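PDB 2OAI: hemolysin, which probably binds flavin adenine dinucleotide as a whole membrane protein, of which this CorC_HlyC transporter-associated domain binds calcium ions. Local coordinates for residues A[29-32]-A[33-37]. Sequence-based numbering, arbitrary orientation. Where two conformers were deposited one is given.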
# COMPACT_ATOMS: atom_id res chain seq x y z
N GLU A 29 6.14 -10.19 17.39
CA GLU A 29 7.36 -10.01 18.19
C GLU A 29 8.31 -9.09 17.47
O GLU A 29 8.91 -8.19 18.08
CB GLU A 29 8.08 -11.33 18.39
CG GLU A 29 7.35 -12.32 19.22
CD GLU A 29 8.29 -13.42 19.69
OE1 GLU A 29 8.58 -14.33 18.89
OE2 GLU A 29 8.74 -13.35 20.86
N GLU A 30 8.46 -9.32 16.17
CA GLU A 30 9.37 -8.54 15.36
C GLU A 30 8.81 -7.13 15.15
O GLU A 30 9.55 -6.17 15.14
CB GLU A 30 9.61 -9.23 14.01
CG GLU A 30 11.00 -9.86 13.87
CD GLU A 30 12.10 -8.80 13.71
OE1 GLU A 30 11.78 -7.62 13.43
OE2 GLU A 30 13.29 -9.15 13.87
N LEU A 31 7.50 -7.03 14.99
CA LEU A 31 6.84 -5.73 14.88
C LEU A 31 7.10 -4.89 16.15
O LEU A 31 7.42 -3.70 16.06
CB LEU A 31 5.34 -5.92 14.64
CG LEU A 31 4.52 -4.63 14.43
CD1 LEU A 31 4.93 -3.84 13.19
CD2 LEU A 31 3.01 -4.95 14.40
N ARG A 32 6.99 -5.52 17.32
CA ARG A 32 7.20 -4.80 18.57
C ARG A 32 8.60 -4.21 18.59
O ARG A 32 8.78 -3.09 19.07
CB ARG A 32 7.04 -5.70 19.80
CG ARG A 32 5.60 -6.05 20.08
CD ARG A 32 5.39 -6.66 21.51
NE ARG A 32 4.06 -7.26 21.58
CZ ARG A 32 2.92 -6.59 21.79
NH1 ARG A 32 1.76 -7.25 21.80
NH2 ARG A 32 2.93 -5.27 22.00
N GLU A 33 9.56 -4.98 18.11
CA GLU A 33 10.96 -4.56 18.15
C GLU A 33 11.17 -3.37 17.22
O GLU A 33 11.78 -2.38 17.62
CB GLU A 33 11.92 -5.68 17.76
CG GLU A 33 11.87 -6.90 18.66
CD GLU A 33 12.90 -7.98 18.27
OE1 GLU A 33 12.72 -8.66 17.22
OE2 GLU A 33 13.88 -8.15 19.04
N VAL A 34 10.62 -3.43 16.01
CA VAL A 34 10.86 -2.38 15.00
C VAL A 34 10.08 -1.08 15.22
O VAL A 34 10.43 -0.03 14.67
CB VAL A 34 10.63 -2.89 13.56
CG1 VAL A 34 11.36 -4.21 13.35
CG2 VAL A 34 9.13 -3.03 13.26
N LEU A 35 9.02 -1.14 16.01
CA LEU A 35 8.30 0.06 16.41
C LEU A 35 8.75 0.58 17.77
O LEU A 35 8.37 1.69 18.15
CB LEU A 35 6.81 -0.23 16.51
CG LEU A 35 6.05 -0.79 15.30
CD1 LEU A 35 4.57 -0.93 15.67
CD2 LEU A 35 6.25 0.03 14.00
N GLY A 36 9.53 -0.22 18.50
CA GLY A 36 9.83 0.07 19.90
C GLY A 36 8.57 0.08 20.75
O GLY A 36 8.44 0.90 21.66
N ALA A 37 7.63 -0.83 20.46
CA ALA A 37 6.33 -0.88 21.13
C ALA A 37 6.22 -2.05 22.08
O ALA A 37 7.08 -2.24 22.94
CB ALA A 37 5.22 -0.94 20.11
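Leu31 and Leu35 pack one turn apart on helix 28-35, which ends in a Schellman motif at Gly36. This is a local contact within the CorC_HlyC domain, away from its calcium sites. The leucine side is the tight one. Leu31 CD1 lies 3.8 Å from Leu35 CD1, and the two side chains meet at a slant. With chi1 at -177°, Leu31 turns CG away from its own N and sends CD1 toward the next turn. Leu35 CG also comes within 3.9 Å of Leu31 CD1. Leu31 is buried against Ile22 of strand 20-22, Trp70 of strand 67-70, and Leu50 and Met53 of helix 50-58. Leu35 reaches Phe20 and Trp70. The pair faces the five-stranded antiparallel sheet, and Leu31 also meets helix 50-58.

The other flank is more open to solvent and carries Glu29, Glu30 and Glu33. Glu30 and Val34 each have a second deposited conformer, so what their side chains touch is doubtful. In the conformer modelled here, Glu30 OE2 stands 3.4 Å from Glu33 OE1, with the carboxylate planes 67° apart. In that same doubtful arrangement Glu30 OE1 approaches Val34 CG1 to 3.4 Å. Glu33 CG rests more securely, 3.3 Å from Glu29 O.

The backbone bonds of the helix run from Glu33 N to Glu29 O, Val34 N to Glu30 O and Leu35 N to Leu31 O. Gly36 then turns to positive phi, and its N bonds to Glu33 O. Ala37 N closes the motif, donating in the carbonyl plane to Arg32 O at 2.9 Å.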